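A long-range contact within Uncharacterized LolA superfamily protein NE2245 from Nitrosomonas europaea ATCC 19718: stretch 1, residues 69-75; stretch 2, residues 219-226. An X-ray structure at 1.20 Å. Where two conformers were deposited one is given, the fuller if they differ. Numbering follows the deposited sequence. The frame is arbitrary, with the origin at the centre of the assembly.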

ATOM      1  N   GLN A  69      14.405   1.371 -12.189  1.00 21.13           N
ATOM      2  CA  GLN A  69      13.466   0.254 -12.195  1.00 19.91           C
ATOM      3  C   GLN A  69      12.059   0.836 -12.125  1.00 18.65           C
ATOM      4  O   GLN A  69      11.817   1.934 -11.575  1.00 19.53           O
ATOM      5  CB  GLN A  69      13.694  -0.705 -11.029  1.00 20.77           C
ATOM      6  CG  GLN A  69      14.995  -1.506 -11.069  1.00 22.20           C
ATOM      7  CD  GLN A  69      15.306  -2.135  -9.722  1.00 24.48           C
ATOM      8  OE1 GLN A  69      14.451  -2.191  -8.835  1.00 29.66           O
ATOM      9  NE2 GLN A  69      16.523  -2.618  -9.567  1.00 24.18           N
ATOM     10  N   ALA A  70      11.124   0.114 -12.693  1.00 16.83           N
ATOM     11  CA  ALA A  70       9.755   0.587 -12.659  1.00 14.62           C
ATOM     12  C   ALA A  70       8.820  -0.578 -12.580  1.00 13.06           C
ATOM     13  O   ALA A  70       9.148  -1.713 -13.016  1.00 15.05           O
ATOM     14  CB  ALA A  70       9.452   1.456 -13.868  1.00 16.78           C
ATOM     15  N   ILE A  71       7.646  -0.324 -12.018  0.50 10.42           N
ATOM     16  CA  ILE A  71       6.641  -1.347 -11.936  0.50  8.32           C
ATOM     17  C   ILE A  71       5.342  -0.791 -12.539  0.50  7.52           C
ATOM     18  O   ILE A  71       4.811   0.255 -12.077  0.50  7.60           O
ATOM     19  CB  ILE A  71       6.420  -1.814 -10.498  0.50  8.79           C
ATOM     20  CG1 ILE A  71       7.743  -2.234  -9.828  0.50  8.97           C
ATOM     21  CG2 ILE A  71       5.405  -2.941 -10.485  0.50 10.10           C
ATOM     22  CD1 ILE A  71       7.671  -2.192  -8.286  0.50 11.70           C
ATOM     23  N   LEU A  72       4.811  -1.517 -13.533  1.00  8.13           N
ATOM     24  CA  LEU A  72       3.571  -1.194 -14.197  1.00  7.79           C
ATOM     25  C   LEU A  72       2.524  -2.200 -13.731  1.00  7.32           C
ATOM     26  O   LEU A  72       2.727  -3.412 -13.833  1.00  8.86           O
ATOM     27  CB  LEU A  72       3.769  -1.324 -15.693  1.00  8.24           C
ATOM     28  CG  LEU A  72       2.495  -1.265 -16.547  1.00  8.98           C
ATOM     29  CD1 LEU A  72       1.795   0.061 -16.431  1.00  9.28           C
ATOM     30  CD2 LEU A  72       2.860  -1.520 -18.008  1.00 11.31           C
HETATM   31  N   MSE A  73       1.406  -1.696 -13.206  1.00  7.52           N
HETATM   32  CA  MSE A  73       0.309  -2.526 -12.791  1.00  8.10           C
HETATM   33  C   MSE A  73      -0.838  -2.349 -13.751  1.00  9.03           C
HETATM   34  O   MSE A  73      -1.282  -1.203 -14.030  1.00  9.06           O
HETATM   35  CB  MSE A  73      -0.120  -2.155 -11.381  1.00  7.49           C
HETATM   36  CG  MSE A  73      -1.286  -2.987 -10.886  1.00  8.04           C
HETATM   37 SE   MSE A  73      -1.761  -2.420  -9.069  1.00 11.26          SE
HETATM   38  CE  MSE A  73      -2.909  -0.974  -9.526  1.00  8.37           C
ATOM     39  N   LYS A  74      -1.353  -3.480 -14.246  1.00  9.89           N
ATOM     40  CA  LYS A  74      -2.593  -3.505 -15.029  1.00 12.75           C
ATOM     41  C   LYS A  74      -3.485  -4.563 -14.369  1.00 12.11           C
ATOM     42  O   LYS A  74      -3.157  -5.780 -14.374  1.00 11.82           O
ATOM     43  CB  LYS A  74      -2.277  -3.863 -16.506  1.00 13.46           C
ATOM     44  CG  LYS A  74      -1.253  -2.889 -17.245  1.00 16.98           C
ATOM     45  CD  LYS A  74      -0.964  -3.284 -18.715  1.00 19.55           C
ATOM     46  CE  LYS A  74       0.374  -3.959 -18.824  1.00 24.69           C
ATOM     47  NZ  LYS A  74       0.697  -4.467 -20.204  1.00 29.98           N
ATOM     48  N   GLY A  75      -4.620  -4.159 -13.806  1.00 13.68           N
ATOM     49  CA  GLY A  75      -5.366  -5.098 -13.001  1.00 14.04           C
ATOM     50  C   GLY A  75      -4.544  -5.612 -11.851  1.00 14.01           C
ATOM     51  O   GLY A  75      -3.937  -4.811 -11.162  1.00 15.22           O
TER
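Stretch 2 (219-226) IFTKDYLK

Residues 70-74 of stretch 1 form a β-strand, with phi/psi running from -147/154 at Ala 70 to -128/115 at Lys 74. Stretch 2 is mostly loop, although residues 222-224 have helical phi/psi values without the regular bonds. The register gives its direction: the CA of Ala 70 lies 7.4 Å from the CA of Leu 225, and the CA of Leu 72 lies 6.8 Å from the CA of Phe 220, so stretch 2 runs in the opposite sense to the strand. No hydrogen bond crosses between the two, so side chains of the strand pack on the backbone and side chains of stretch 2, without sheet pairing; 328 Å² is buried in total.

Gln 69 is out of reach. Ala 70 points its CB toward stretch 2, where it meets CD2 of Leu 225 at 4.3 Å, a loose apolar contact. Ile 71 points away and makes no contact.

Leu 72 is the centre of the contact, with 88 Å² covered, the largest share of any residue. Its CB packs against CD1 of Leu 225 at 3.8 Å. With chi1 t and chi2 p, its two methyls reach different parts of the loop: CD1 lies 3.7 Å from CA and 3.9 Å from CB of Phe 220, near the plane of that ring at its edge, while CD2 lies 3.7 Å from C of Thr 221 and 3.9 Å from N of Lys 222.

Met 73, a selenomethionine, points sideways and makes no contact. Lys 74 also starts sideways, but its chain comes nearer, bringing CD to 3.8 Å from O of Phe 220. Beyond it, the O of water 1 bridges the stretches, accepting from Lys 222 N at 3.0 Å and, weakly, from Lys 74 NZ at 3.4 Å. Gly 75, with phi of 59°, lies beyond the contact.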

ATOM      1  N   ILE A 219      -0.944   5.813 -20.877  1.00  8.28           N
ATOM      2  CA  ILE A 219       0.395   5.781 -20.246  1.00  8.50           C
ATOM      3  C   ILE A 219       0.718   4.432 -19.626  1.00  7.86           C
ATOM      4  O   ILE A 219       1.878   4.155 -19.313  1.00  8.15           O
ATOM      5  CB  ILE A 219       0.667   6.912 -19.184  1.00  8.11           C
ATOM      6  CG1 ILE A 219      -0.103   6.687 -17.864  1.00  9.38           C
ATOM      7  CG2 ILE A 219       0.424   8.272 -19.808  1.00  9.49           C
ATOM      8  CD1 ILE A 219       0.315   7.693 -16.766  1.00  9.45           C
ATOM      9  N   PHE A 220      -0.284   3.567 -19.450  1.00  7.88           N
ATOM     10  CA  PHE A 220      -0.066   2.329 -18.702  1.00  8.67           C
ATOM     11  C   PHE A 220       0.344   1.241 -19.666  1.00  9.35           C
ATOM     12  O   PHE A 220      -0.381   0.272 -19.892  1.00 11.67           O
ATOM     13  CB  PHE A 220      -1.302   2.023 -17.880  1.00  9.61           C
ATOM     14  CG  PHE A 220      -1.526   3.037 -16.805  1.00  7.85           C
ATOM     15  CD1 PHE A 220      -0.678   3.079 -15.692  1.00  8.53           C
ATOM     16  CD2 PHE A 220      -2.526   3.978 -16.922  1.00  8.07           C
ATOM     17  CE1 PHE A 220      -0.876   4.044 -14.707  1.00  8.05           C
ATOM     18  CE2 PHE A 220      -2.728   4.929 -15.963  1.00  8.29           C
ATOM     19  CZ  PHE A 220      -1.908   4.972 -14.838  1.00  7.68           C
ATOM     20  N   THR A 221       1.539   1.422 -20.256  1.00 10.68           N
ATOM     21  CA  THR A 221       2.080   0.497 -21.272  1.00 11.49           C
ATOM     22  C   THR A 221       3.589   0.352 -21.093  1.00 11.68           C
ATOM     23  O   THR A 221       4.263   1.207 -20.534  1.00 12.87           O
ATOM     24  CB  THR A 221       1.869   1.020 -22.690  1.00 13.24           C
ATOM     25  OG1 THR A 221       2.742   2.136 -22.905  1.00 14.16           O
ATOM     26  CG2 THR A 221       0.412   1.364 -22.966  1.00 14.50           C
ATOM     27  N   LYS A 222       4.103  -0.760 -21.619  1.00 13.87           N
ATOM     28  CA  LYS A 222       5.532  -0.996 -21.642  1.00 14.75           C
ATOM     29  C   LYS A 222       6.295   0.059 -22.421  1.00 14.24           C
ATOM     30  O   LYS A 222       7.358   0.477 -22.008  1.00 15.82           O
ATOM     31  CB  LYS A 222       5.814  -2.387 -22.204  1.00 17.17           C
ATOM     32  CG  LYS A 222       5.157  -3.510 -21.422  1.00 18.13           C
ATOM     33  CD  LYS A 222       5.504  -4.846 -22.078  1.00 22.41           C
ATOM     34  CE  LYS A 222       4.764  -6.001 -21.421  1.00 25.47           C
ATOM     35  NZ  LYS A 222       5.178  -7.306 -22.017  1.00 30.23           N
ATOM     36  N   ASP A 223       5.687   0.587 -23.480  1.00 14.19           N
ATOM     37  CA  ASP A 223       6.351   1.611 -24.280  1.00 14.88           C
ATOM     38  C   ASP A 223       6.553   2.911 -23.516  1.00 13.32           C
ATOM     39  O   ASP A 223       7.589   3.560 -23.657  1.00 14.38           O
ATOM     40  CB  ASP A 223       5.583   1.874 -25.565  1.00 16.97           C
ATOM     41  CG  ASP A 223       5.729   0.758 -26.547  1.00 21.02           C
ATOM     42  OD1 ASP A 223       6.808   0.116 -26.587  1.00 21.91           O
ATOM     43  OD2 ASP A 223       4.747   0.505 -27.269  1.00 26.04           O
ATOM     44  N   TYR A 224       5.577   3.279 -22.668  1.00 11.90           N
ATOM     45  CA  TYR A 224       5.704   4.492 -21.917  1.00 11.93           C
ATOM     46  C   TYR A 224       6.917   4.418 -20.963  1.00 10.85           C
ATOM     47  O   TYR A 224       7.520   5.420 -20.620  1.00 13.46           O
ATOM     48  CB  TYR A 224       4.386   4.739 -21.199  1.00 12.22           C
ATOM     49  CG  TYR A 224       4.336   5.961 -20.349  1.00 10.06           C
ATOM     50  CD1 TYR A 224       4.125   7.224 -20.912  1.00 10.83           C
ATOM     51  CD2 TYR A 224       4.502   5.882 -18.982  1.00 10.25           C
ATOM     52  CE1 TYR A 224       4.069   8.358 -20.104  1.00 10.24           C
ATOM     53  CE2 TYR A 224       4.445   7.009 -18.161  1.00 10.66           C
ATOM     54  CZ  TYR A 224       4.217   8.244 -18.736  1.00 10.96           C
ATOM     55  OH  TYR A 224       4.127   9.348 -17.928  1.00 13.87           O
ATOM     56  N   LEU A 225       7.242   3.201 -20.508  1.00 13.05           N
ATOM     57  CA  LEU A 225       8.305   3.016 -19.506  1.00 13.81           C
ATOM     58  C   LEU A 225       9.677   2.658 -20.095  1.00 14.63           C
ATOM     59  O   LEU A 225      10.587   2.278 -19.367  1.00 17.18           O
ATOM     60  CB  LEU A 225       7.846   2.006 -18.451  1.00 14.23           C
ATOM     61  CG  LEU A 225       6.705   2.530 -17.581  1.00 15.77           C
ATOM     62  CD1 LEU A 225       6.210   1.412 -16.678  1.00 15.93           C
ATOM     63  CD2 LEU A 225       7.215   3.678 -16.737  1.00 16.99           C
ATOM     64  N   LYS A 226       9.842   2.772 -21.411  1.00 15.28           N
ATOM     65  CA  LYS A 226      11.125   2.466 -22.062  1.00 16.94           C
ATOM     66  C   LYS A 226      12.009   3.691 -21.924  1.00 16.19           C
ATOM     67  O   LYS A 226      11.861   4.655 -22.658  1.00 16.66           O
ATOM     68  CB  LYS A 226      10.930   2.055 -23.511  1.00 17.80           C
ATOM     69  CG  LYS A 226      12.227   1.498 -24.067  1.00 20.84           C
ATOM     70  CD  LYS A 226      12.040   0.685 -25.329  1.00 24.71           C
ATOM     71  CE  LYS A 226      13.364   0.136 -25.817  1.00 23.69           C
ATOM     72  NZ  LYS A 226      13.605  -1.220 -25.347  1.00 25.06           N
TER
HETATM   73  O   HOH W   1       1.956  -2.593 -22.746  1.00 28.41           O